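Long-range contacts in Non-catalytic protein 1 (Piromyces equi, PDB 1WCU), which probably binds beta-1,4-linked plant cell-wall polysaccharides such as glucans and mannans, as a family 29 carbohydrate-binding module: residues A[8-13]-A[34-39]; A[21-26]-A[49-54]; A[56-61]-A[134-139]; A[75-80]-A[116-121]. All blocks are in the same frame, centred on the assembly; numbering follows the deposited sequence.

Interaction 1: A[8-13]-A[34-39]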
# COMPACT_ATOMS: atom_id res chain seq x y z
N VAL A 8 4.30 -3.44 -9.95
CA VAL A 8 2.99 -4.05 -9.67
C VAL A 8 3.19 -5.02 -8.50
O VAL A 8 3.78 -6.09 -8.66
CB VAL A 8 2.42 -4.76 -10.91
CG1 VAL A 8 1.07 -5.40 -10.60
CG2 VAL A 8 2.29 -3.78 -12.08
N VAL A 9 2.70 -4.65 -7.33
CA VAL A 9 2.97 -5.40 -6.09
C VAL A 9 2.01 -6.59 -5.95
O VAL A 9 2.39 -7.69 -5.57
CB VAL A 9 2.83 -4.47 -4.87
CG1 VAL A 9 3.03 -5.23 -3.57
CG2 VAL A 9 3.77 -3.27 -4.96
N TYR A 10 0.75 -6.32 -6.28
CA TYR A 10 -0.32 -7.29 -6.15
C TYR A 10 -1.47 -6.93 -7.07
O TYR A 10 -1.90 -5.77 -7.07
CB TYR A 10 -0.82 -7.36 -4.69
CG TYR A 10 -2.02 -8.27 -4.52
CD1 TYR A 10 -3.31 -7.76 -4.54
CD2 TYR A 10 -1.87 -9.65 -4.37
CE1 TYR A 10 -4.42 -8.60 -4.43
CE2 TYR A 10 -2.96 -10.48 -4.26
CZ TYR A 10 -4.24 -9.96 -4.28
OH TYR A 10 -5.35 -10.77 -4.19
N GLU A 11 -1.97 -7.88 -7.85
CA GLU A 11 -3.15 -7.66 -8.68
C GLU A 11 -4.38 -8.30 -8.03
O GLU A 11 -5.15 -7.60 -7.38
CB GLU A 11 -2.91 -8.18 -10.11
CG GLU A 11 -1.96 -7.26 -10.90
CD GLU A 11 -1.88 -7.65 -12.39
OE1 GLU A 11 -1.65 -8.84 -12.64
OE2 GLU A 11 -2.02 -6.76 -13.28
N THR A 12 -4.51 -9.61 -8.19
CA THR A 12 -5.52 -10.44 -7.54
C THR A 12 -4.86 -11.78 -7.21
O THR A 12 -3.65 -11.94 -7.42
CB THR A 12 -6.75 -10.64 -8.45
OG1 THR A 12 -6.31 -11.18 -9.72
CG2 THR A 12 -7.50 -9.32 -8.68
N GLY A 13 -5.61 -12.75 -6.70
CA GLY A 13 -5.05 -14.06 -6.39
C GLY A 13 -4.53 -14.20 -4.97
O GLY A 13 -4.85 -13.39 -4.09
N ASN A 34 -10.54 -13.14 -3.45
CA ASN A 34 -9.68 -12.71 -4.56
C ASN A 34 -9.04 -11.35 -4.33
O ASN A 34 -8.93 -10.53 -5.24
CB ASN A 34 -10.45 -12.76 -5.88
CG ASN A 34 -9.53 -12.82 -7.09
OD1 ASN A 34 -8.44 -13.38 -7.02
ND2 ASN A 34 -9.97 -12.24 -8.19
N SER A 35 -8.61 -11.14 -3.10
CA SER A 35 -7.94 -9.92 -2.67
C SER A 35 -6.87 -10.23 -1.64
O SER A 35 -6.80 -11.34 -1.11
CB SER A 35 -8.89 -8.90 -2.04
OG SER A 35 -10.17 -9.38 -1.76
N LEU A 36 -6.04 -9.22 -1.38
CA LEU A 36 -5.04 -9.24 -0.32
C LEU A 36 -5.73 -8.60 0.86
O LEU A 36 -6.27 -7.51 0.75
CB LEU A 36 -3.80 -8.44 -0.76
CG LEU A 36 -2.60 -8.35 0.17
CD1 LEU A 36 -1.37 -7.97 -0.65
CD2 LEU A 36 -2.80 -7.33 1.28
N VAL A 37 -5.73 -9.29 1.99
CA VAL A 37 -6.52 -8.85 3.15
C VAL A 37 -5.61 -8.52 4.33
O VAL A 37 -4.81 -9.36 4.77
CB VAL A 37 -7.48 -9.95 3.59
CG1 VAL A 37 -8.42 -9.42 4.66
CG2 VAL A 37 -8.28 -10.45 2.40
N LEU A 38 -5.75 -7.30 4.84
CA LEU A 38 -5.19 -6.90 6.14
C LEU A 38 -6.27 -7.05 7.19
O LEU A 38 -7.33 -6.44 7.07
CB LEU A 38 -4.76 -5.43 6.11
CG LEU A 38 -4.55 -4.68 7.44
CD1 LEU A 38 -3.50 -5.37 8.29
CD2 LEU A 38 -4.22 -3.21 7.21
N THR A 39 -5.99 -7.84 8.23
CA THR A 39 -6.82 -7.84 9.43
C THR A 39 -5.91 -7.52 10.61
O THR A 39 -5.03 -8.32 10.95
CB THR A 39 -7.49 -9.21 9.65
OG1 THR A 39 -8.20 -9.62 8.46
CG2 THR A 39 -8.45 -9.17 10.83
O HOH W 1 -7.29 -13.92 -2.45

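Interaction 2: A[21-26]-A[49-54]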
# COMPACT_ATOMS: atom_id res chain seq x y z
N ASP A 21 7.39 -8.49 -0.15
CA ASP A 21 7.15 -9.22 1.10
C ASP A 21 6.43 -8.29 2.08
O ASP A 21 6.50 -7.07 1.95
CB ASP A 21 8.50 -9.69 1.65
CG ASP A 21 8.38 -10.67 2.79
OD1 ASP A 21 7.31 -11.29 2.96
OD2 ASP A 21 9.41 -10.82 3.51
N ASN A 22 5.73 -8.86 3.04
CA ASN A 22 5.04 -8.11 4.07
C ASN A 22 5.88 -8.06 5.34
O ASN A 22 6.13 -9.11 5.96
CB ASN A 22 3.68 -8.74 4.39
CG ASN A 22 3.00 -8.09 5.57
OD1 ASN A 22 3.07 -6.87 5.76
ND2 ASN A 22 2.31 -8.91 6.38
N TRP A 23 6.32 -6.86 5.69
CA TRP A 23 7.08 -6.57 6.92
C TRP A 23 6.23 -5.73 7.92
O TRP A 23 6.74 -4.88 8.66
CB TRP A 23 8.36 -5.83 6.56
CG TRP A 23 9.39 -6.63 5.82
CD1 TRP A 23 9.27 -7.88 5.29
CD2 TRP A 23 10.74 -6.23 5.58
NE1 TRP A 23 10.46 -8.27 4.70
CE2 TRP A 23 11.39 -7.27 4.90
CE3 TRP A 23 11.48 -5.06 5.90
CZ2 TRP A 23 12.72 -7.18 4.49
CZ3 TRP A 23 12.79 -4.99 5.51
CH2 TRP A 23 13.40 -6.04 4.83
N GLY A 24 4.92 -5.97 7.92
CA GLY A 24 4.01 -5.26 8.81
C GLY A 24 4.05 -5.74 10.25
O GLY A 24 4.97 -6.41 10.66
N TRP A 25 3.06 -5.35 11.02
CA TRP A 25 3.06 -5.59 12.45
C TRP A 25 1.64 -5.61 13.02
O TRP A 25 0.73 -5.01 12.47
CB TRP A 25 3.88 -4.49 13.17
CG TRP A 25 3.41 -3.09 12.89
CD1 TRP A 25 2.45 -2.40 13.56
CD2 TRP A 25 3.86 -2.23 11.84
NE1 TRP A 25 2.27 -1.16 13.00
CE2 TRP A 25 3.14 -1.03 11.95
CE3 TRP A 25 4.83 -2.35 10.83
CZ2 TRP A 25 3.34 0.05 11.07
CZ3 TRP A 25 5.02 -1.29 9.98
CH2 TRP A 25 4.28 -0.12 10.09
N ASP A 26 1.49 -6.34 14.12
CA ASP A 26 0.22 -6.38 14.87
C ASP A 26 -0.98 -6.71 13.95
O ASP A 26 -2.07 -6.18 14.10
CB ASP A 26 0.00 -5.08 15.63
CG ASP A 26 1.05 -4.86 16.69
OD1 ASP A 26 1.35 -5.83 17.43
OD2 ASP A 26 1.58 -3.72 16.80
N SER A 49 3.06 -3.85 5.59
CA SER A 49 4.09 -2.96 5.06
C SER A 49 4.81 -3.71 3.94
O SER A 49 5.56 -4.66 4.18
CB SER A 49 5.05 -2.50 6.16
OG SER A 49 5.97 -1.60 5.59
N LEU A 50 4.52 -3.31 2.70
CA LEU A 50 4.91 -4.09 1.55
C LEU A 50 6.26 -3.61 1.05
O LEU A 50 6.39 -2.51 0.48
CB LEU A 50 3.83 -4.04 0.46
CG LEU A 50 2.45 -4.51 0.96
CD1 LEU A 50 1.41 -4.31 -0.14
CD2 LEU A 50 2.48 -5.99 1.41
N LYS A 51 7.26 -4.44 1.33
CA LYS A 51 8.68 -4.18 1.06
C LYS A 51 9.05 -4.65 -0.33
O LYS A 51 8.73 -5.76 -0.73
CB LYS A 51 9.53 -4.92 2.12
CG LYS A 51 11.02 -5.06 1.81
CD LYS A 51 11.81 -3.76 1.99
CE LYS A 51 13.30 -4.04 1.72
NZ LYS A 51 14.25 -2.95 2.09
N ASN A 52 9.72 -3.76 -1.07
CA ASN A 52 10.30 -4.07 -2.38
C ASN A 52 11.66 -4.73 -2.19
O ASN A 52 12.59 -4.09 -1.70
CB ASN A 52 10.42 -2.78 -3.19
CG ASN A 52 10.65 -3.02 -4.65
OD1 ASN A 52 11.15 -4.06 -5.07
ND2 ASN A 52 10.24 -2.06 -5.46
N LEU A 53 11.76 -6.00 -2.58
CA LEU A 53 13.02 -6.74 -2.56
C LEU A 53 13.70 -6.79 -3.92
O LEU A 53 14.79 -7.34 -4.03
CB LEU A 53 12.76 -8.17 -2.06
CG LEU A 53 12.20 -8.25 -0.63
CD1 LEU A 53 11.71 -9.68 -0.36
CD2 LEU A 53 13.21 -7.81 0.39
N ASN A 54 13.06 -6.22 -4.93
CA ASN A 54 13.63 -6.21 -6.29
C ASN A 54 14.69 -5.11 -6.41
O ASN A 54 15.76 -5.31 -7.01
CB ASN A 54 12.54 -6.02 -7.33
CG ASN A 54 11.53 -7.16 -7.34
OD1 ASN A 54 10.32 -6.95 -7.17
ND2 ASN A 54 12.02 -8.38 -7.52

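Interaction 3: A[56-61]-A[134-139]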
# COMPACT_ATOMS: atom_id res chain seq x y z
N ASN A 56 16.43 -1.49 -4.08
CA ASN A 56 16.59 -0.93 -2.77
C ASN A 56 15.44 0.02 -2.43
O ASN A 56 15.14 0.19 -1.26
CB ASN A 56 17.95 -0.22 -2.63
CG ASN A 56 19.10 -1.17 -2.78
OD1 ASN A 56 19.86 -1.11 -3.76
ND2 ASN A 56 19.20 -2.09 -1.84
N TYR A 57 14.81 0.63 -3.44
CA TYR A 57 13.65 1.52 -3.23
C TYR A 57 12.62 1.31 -4.32
O TYR A 57 12.95 0.87 -5.42
CB TYR A 57 14.07 2.99 -3.25
CG TYR A 57 15.17 3.34 -2.28
CD1 TYR A 57 14.91 3.53 -0.92
CD2 TYR A 57 16.48 3.47 -2.71
CE1 TYR A 57 15.93 3.83 -0.04
CE2 TYR A 57 17.48 3.79 -1.84
CZ TYR A 57 17.21 3.96 -0.51
OH TYR A 57 18.29 4.27 0.33
N TYR A 58 11.36 1.61 -4.01
CA TYR A 58 10.35 1.80 -5.06
C TYR A 58 10.78 2.93 -5.97
O TYR A 58 10.80 2.79 -7.19
CB TYR A 58 8.99 2.12 -4.44
CG TYR A 58 8.27 0.93 -3.86
CD1 TYR A 58 7.49 0.12 -4.66
CD2 TYR A 58 8.31 0.64 -2.51
CE1 TYR A 58 6.79 -0.96 -4.15
CE2 TYR A 58 7.63 -0.44 -1.99
CZ TYR A 58 6.87 -1.25 -2.81
OH TYR A 58 6.17 -2.31 -2.27
N GLY A 59 11.10 4.07 -5.37
CA GLY A 59 11.48 5.27 -6.09
C GLY A 59 11.46 6.46 -5.17
O GLY A 59 11.31 6.30 -3.95
N LYS A 60 11.63 7.64 -5.74
CA LYS A 60 11.67 8.90 -5.00
C LYS A 60 10.48 9.72 -5.48
O LYS A 60 10.39 10.04 -6.66
CB LYS A 60 12.99 9.62 -5.25
CG LYS A 60 13.15 10.94 -4.52
CD LYS A 60 14.56 11.47 -4.64
CE LYS A 60 14.74 12.76 -3.86
NZ LYS A 60 14.19 13.91 -4.57
N GLY A 61 9.57 10.04 -4.58
CA GLY A 61 8.28 10.61 -5.00
C GLY A 61 7.46 9.57 -5.74
O GLY A 61 7.60 8.37 -5.49
N ILE A 134 -2.43 -3.14 -6.21
CA ILE A 134 -1.49 -2.29 -5.52
C ILE A 134 -0.33 -2.04 -6.47
O ILE A 134 0.42 -2.96 -6.81
CB ILE A 134 -0.98 -2.92 -4.21
CG1 ILE A 134 -2.16 -3.24 -3.28
CG2 ILE A 134 0.00 -1.95 -3.54
CD1 ILE A 134 -1.76 -4.03 -2.04
N ILE A 135 -0.19 -0.79 -6.92
CA ILE A 135 0.76 -0.44 -7.99
C ILE A 135 1.45 0.86 -7.63
O ILE A 135 0.80 1.85 -7.32
CB ILE A 135 0.05 -0.25 -9.37
CG1 ILE A 135 -0.69 -1.53 -9.78
CG2 ILE A 135 1.05 0.18 -10.44
CD1 ILE A 135 -1.68 -1.34 -10.91
N TYR A 136 2.77 0.88 -7.70
CA TYR A 136 3.56 2.10 -7.56
C TYR A 136 4.04 2.59 -8.93
O TYR A 136 4.49 1.80 -9.75
CB TYR A 136 4.79 1.84 -6.67
CG TYR A 136 5.77 3.00 -6.73
CD1 TYR A 136 5.53 4.18 -6.02
CD2 TYR A 136 6.91 2.94 -7.52
CE1 TYR A 136 6.38 5.26 -6.10
CE2 TYR A 136 7.79 4.04 -7.60
CZ TYR A 136 7.52 5.18 -6.90
OH TYR A 136 8.38 6.26 -6.98
N SER A 137 3.97 3.90 -9.15
CA SER A 137 4.48 4.54 -10.35
C SER A 137 5.50 5.60 -9.96
O SER A 137 5.28 6.36 -9.02
CB SER A 137 3.34 5.21 -11.10
OG SER A 137 3.84 5.93 -12.22
N THR A 138 6.60 5.68 -10.70
CA THR A 138 7.54 6.77 -10.52
C THR A 138 6.97 8.10 -11.00
O THR A 138 7.50 9.16 -10.66
CB THR A 138 8.87 6.54 -11.27
OG1 THR A 138 8.60 6.34 -12.65
CG2 THR A 138 9.59 5.31 -10.70
N GLY A 139 5.91 8.03 -11.80
CA GLY A 139 5.29 9.23 -12.38
C GLY A 139 4.30 9.89 -11.43
O GLY A 139 4.06 9.42 -10.32
O HOH W 2 9.77 9.30 -9.27

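Interaction 4: A[75-80]-A[116-121]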
# COMPACT_ATOMS: atom_id res chain seq x y z
N LEU A 75 -5.12 4.58 7.18
CA LEU A 75 -4.06 5.38 6.61
C LEU A 75 -3.18 4.58 5.68
O LEU A 75 -2.99 3.37 5.85
CB LEU A 75 -3.18 5.95 7.72
CG LEU A 75 -3.88 6.98 8.63
CD1 LEU A 75 -3.04 7.42 9.80
CD2 LEU A 75 -4.30 8.20 7.86
N VAL A 76 -2.67 5.25 4.65
CA VAL A 76 -1.60 4.74 3.78
C VAL A 76 -0.36 5.61 4.02
O VAL A 76 -0.43 6.84 4.10
CB VAL A 76 -2.03 4.75 2.31
CG1 VAL A 76 -0.95 4.18 1.41
CG2 VAL A 76 -3.31 3.93 2.14
N LYS A 77 0.78 4.94 4.20
CA LYS A 77 2.02 5.61 4.56
C LYS A 77 3.17 4.99 3.77
O LYS A 77 3.02 3.94 3.16
CB LYS A 77 2.32 5.43 6.05
CG LYS A 77 1.19 5.81 7.00
CD LYS A 77 1.59 5.51 8.43
CE LYS A 77 0.54 5.87 9.47
NZ LYS A 77 1.23 6.03 10.76
N VAL A 78 4.33 5.63 3.84
CA VAL A 78 5.59 5.04 3.40
C VAL A 78 6.57 4.99 4.57
O VAL A 78 6.48 5.79 5.50
CB VAL A 78 6.22 5.79 2.17
CG1 VAL A 78 5.28 5.73 0.98
CG2 VAL A 78 6.59 7.21 2.51
N GLN A 79 7.48 4.01 4.54
CA GLN A 79 8.59 3.96 5.47
C GLN A 79 9.83 3.45 4.74
O GLN A 79 9.84 3.31 3.51
CB GLN A 79 8.26 3.13 6.73
CG GLN A 79 8.14 1.65 6.45
CD GLN A 79 7.92 0.76 7.66
OE1 GLN A 79 7.18 -0.22 7.57
NE2 GLN A 79 8.62 1.04 8.77
N GLY A 80 10.92 3.21 5.46
CA GLY A 80 12.20 2.90 4.83
C GLY A 80 12.66 4.05 3.95
O GLY A 80 13.20 3.84 2.86
N ARG A 116 8.95 0.78 1.32
CA ARG A 116 7.79 0.08 1.92
C ARG A 116 6.53 0.93 1.84
O ARG A 116 6.55 2.13 2.18
CB ARG A 116 8.06 -0.26 3.39
CG ARG A 116 8.61 -1.64 3.65
CD ARG A 116 9.23 -1.75 5.03
NE ARG A 116 10.56 -1.17 5.02
CZ ARG A 116 11.45 -1.27 5.99
NH1 ARG A 116 11.13 -1.77 7.16
NH2 ARG A 116 12.65 -0.77 5.79
N ILE A 117 5.44 0.28 1.42
CA ILE A 117 4.10 0.84 1.39
C ILE A 117 3.29 0.26 2.56
O ILE A 117 3.05 -0.96 2.61
CB ILE A 117 3.39 0.51 0.06
CG1 ILE A 117 4.15 1.12 -1.12
CG2 ILE A 117 1.94 1.03 0.09
CD1 ILE A 117 3.69 0.67 -2.50
N ILE A 118 2.83 1.13 3.45
CA ILE A 118 2.07 0.74 4.64
C ILE A 118 0.58 0.99 4.44
O ILE A 118 0.19 2.04 3.94
CB ILE A 118 2.52 1.60 5.84
CG1 ILE A 118 3.94 1.22 6.29
CG2 ILE A 118 1.56 1.46 7.02
CD1 ILE A 118 4.60 2.30 7.14
N VAL A 119 -0.24 0.02 4.82
CA VAL A 119 -1.70 0.21 4.93
C VAL A 119 -2.03 -0.16 6.37
O VAL A 119 -1.61 -1.22 6.83
CB VAL A 119 -2.51 -0.65 3.94
CG1 VAL A 119 -4.01 -0.36 4.04
CG2 VAL A 119 -2.04 -0.37 2.51
N GLN A 120 -2.77 0.70 7.07
CA GLN A 120 -2.95 0.56 8.51
C GLN A 120 -4.39 0.86 8.93
O GLN A 120 -5.01 1.79 8.41
CB GLN A 120 -1.95 1.50 9.22
CG GLN A 120 -1.69 1.22 10.65
CD GLN A 120 -0.35 1.77 11.16
OE1 GLN A 120 0.34 2.60 10.53
NE2 GLN A 120 0.02 1.30 12.32
N ASP A 121 -4.91 0.06 9.86
CA ASP A 121 -6.29 0.20 10.38
C ASP A 121 -6.38 1.21 11.51
O ASP A 121 -6.07 0.90 12.64
CB ASP A 121 -6.78 -1.17 10.88
CG ASP A 121 -8.22 -1.16 11.31
OD1 ASP A 121 -8.95 -0.17 11.03
OD2 ASP A 121 -8.67 -2.20 11.83
O HOH W 3 2.86 3.79 10.75
O HOH W 4 8.47 -2.57 8.42

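Interaction 1: A[8-13]-A[34-39]
Tyr10, the last residue of strand 6-10, lays its ring against Leu36 of strand 35-38. Val9 and Tyr10 both face Ile134, a classic beta bulge. Tyr10 CG is anti to the backbone N (chi1 175°), which sets it 3.9 Å from Leu36 CD1. Leu36 CB sits over the centre of one ring face, 3.8 Å from the Tyr10 centroid, as a CH-pi contact. The hydroxyl passes the Ser35 backbone without bonding to it. Tyr10 OH donates instead to Gly13 O over 2.7 Å, with that oxygen in the ring plane. An alanine at Tyr10 would probably open a gap beside Leu36 and leave Gly13 O without its hydroxyl donor. Thr12 packs next on the carboxamide of Asn34, with Thr12 CB 3.5 Å from Asn34 OD1. Gly13 N then donates to Asn34 OD1 over 2.9 Å. The donor lies above the carbonyl plane, and the bond is bent (139° at the hydrogen). A water bridges the segments, donating to Gly13 O at 3.0 Å and to Ser35 O at 2.9 Å. Strands 6-10 and 35-38 each pair with strand 129-137. The ring face serves apolar packing, while Gly13 O accepts from both hydroxyl and water, which holds the loop.

Interaction 2: A[21-26]-A[49-54]
Asp21 and Asn22 pair with Lys51 and Leu50 as antiparallel strands at one border of the five-stranded sheet. Asp21 and Lys51 form the hydrogen-bonded pair, and Lys51 N reaches Asp21 O at 2.8 Å. Beyond the strand, Trp23 N donates to Ser49 O. Asn22 OD1 extends the pairing by side chain. It accepts from Ser49 N at 3.0 Å, nearly along the C=O axis, and from Gly24 N, which comes from above the carbonyl plane and closes an Asx turn. An alanine at Asn22 would probably leave both N-H groups without this acceptor and the turn less fixed. On the Asp21 and Lys51 face, Lys51 CG lies over the centre of the six-membered ring of Trp23, 3.7 Å from its centroid, as a CH-pi contact. A bend at chi2 (75°) brings CD onto the same ring, and NZ forms a salt bridge with Asp115. Trp23 NE1 donates to Asp21 OD2 at 3.0 Å, in the ring plane but from above the carboxylate plane, which probably limits rotation of the indole. An exposed indole laid over the Asp21 and Lys51 face, with Trp25 following in the same loop, is consistent with the aromatic sugar-binding face of family 29 modules.

Interaction 3: A[56-61]-A[134-139]
Tyr58 and Tyr136 form an offset edge-to-face pair where a connecting loop packs on the inner side of the six-stranded sheet of a beta-sandwich. Tyr58 belongs to the loop that leads from strand 47-52 of one sheet to strand 62-70 of the other. Tyr136 lies on strand 129-137 of the six-stranded sheet. The ring planes stand at 60°, with centroids 5.6 Å apart, and the edge of Tyr58 points toward the face of Tyr136. Tyr58 CB rests over the Tyr136 ring, 3.9 Å from the centroid and offset toward the rim. Tyr58 CG is anti to its carbonyl carbon (chi1 -77°), beside the backbone N, and from there the ring continues past Tyr136 CB, which Tyr58 CD1 meets at 3.8 Å. The Tyr58 hydroxyl bonds to Leu50 O in the five-stranded sheet, so this loop side chain links the two sheets. The ring of Phe114 meets both tyrosines.

Tyr136 CG is anti to the backbone N (chi1 169°), and its ring lies beside the loop backbone. Tyr136 CE2 comes within 3.3 Å of Tyr58 O. Gly59 passes close to the hydroxyl, with Gly59 CA 3.4 Å from Tyr136 OH. A side chain at Gly59 would clash with that oxygen. A water links the two segments, donating to Lys60 O and Thr138 O. After the strand, Ser137 OG accepts from Gly139 N in an ST turn. At the far end of its ring, Tyr136 OH donates to Gly61 O over 2.7 Å, from above the carbonyl plane, with Gly61 O in the plane of the ring.

Interaction 4: A[75-80]-A[116-121]
Leu75, Lys77 and Gln79 form hydrogen-bonded pairs with Gln120, Ile118 and Arg116, joining two antiparallel strands inside the five-stranded sheet. Leu75 and Lys77 each give and accept one backbone bond with their partner. Ile118 N to Lys77 O is 2.8 Å. The ladder weakens at its end: Gln79 N donates to Arg116 O at 3.2 Å, but the return bond from Arg116 N to Gln79 O is long and weak at 3.5 Å.

The polar side chains share one face with Leu75 and Ile118. Gln79 CG stands between its backbone N and carbonyl carbon (chi1 70°), and packs on Arg116 CB at 3.6 Å. The extended Gln79 chain crosses Ile118 at about a right angle. Both ends of its amide are satisfied. Gln79 OE1 takes a bond from Ser49 OG and one from a water at 2.8 Å, while NE2 donates to Glu86 O. The same water accepts from Arg116 NH1 at 3.1 Å, in the guanidinium plane. Arg116 NH2 forms a salt bridge with Glu86, which would probably balance its charge. A second water accepts from Lys77 NZ at 2.8 Å and donates to Gln120 OE1 at 2.8 Å. Lys77 NZ also makes a weak bond with Tyr45 OH, and Gln120 NE2 donates to Tyr45 O.

Val76, Val78, Ile117 and Val119 form the apolar face, packed toward the second sheet as in a beta-sandwich. On the polar, hydrated face Trp23 touches Arg116, and Trp25 touches Gln79 and Gln120. This is probably the sugar-binding face of the module.

In the fold
Interactions 2 and 4 share the five-stranded sheet, with centres about 10 Å apart. Leu50 N bonds to Ile117 O at 2.8 Å, and Trp25 CZ3 packs on Gln79 OE1 at 3.4 Å. Together they build the polar face near a glycerol, probably from crystallisation, which lies about 4 Å from the Trp23 side chain. Interactions 1 and 3 meet on strand 129-137, where Tyr10 O and Ile134 N are 2.8 Å apart, probably bonded. Apolar contacts join the two sheets: Val9 CG1 to Leu50 CD1 at 3.9 Å, and Leu50 CD1 to Ile134 CD1 at 3.7 Å. Tyr58 CZ of interaction 3 touches Ile117 CD1 of interaction 4 at 3.7 Å. Along the chain, interaction 4 is nested inside the loop closed by interaction 3.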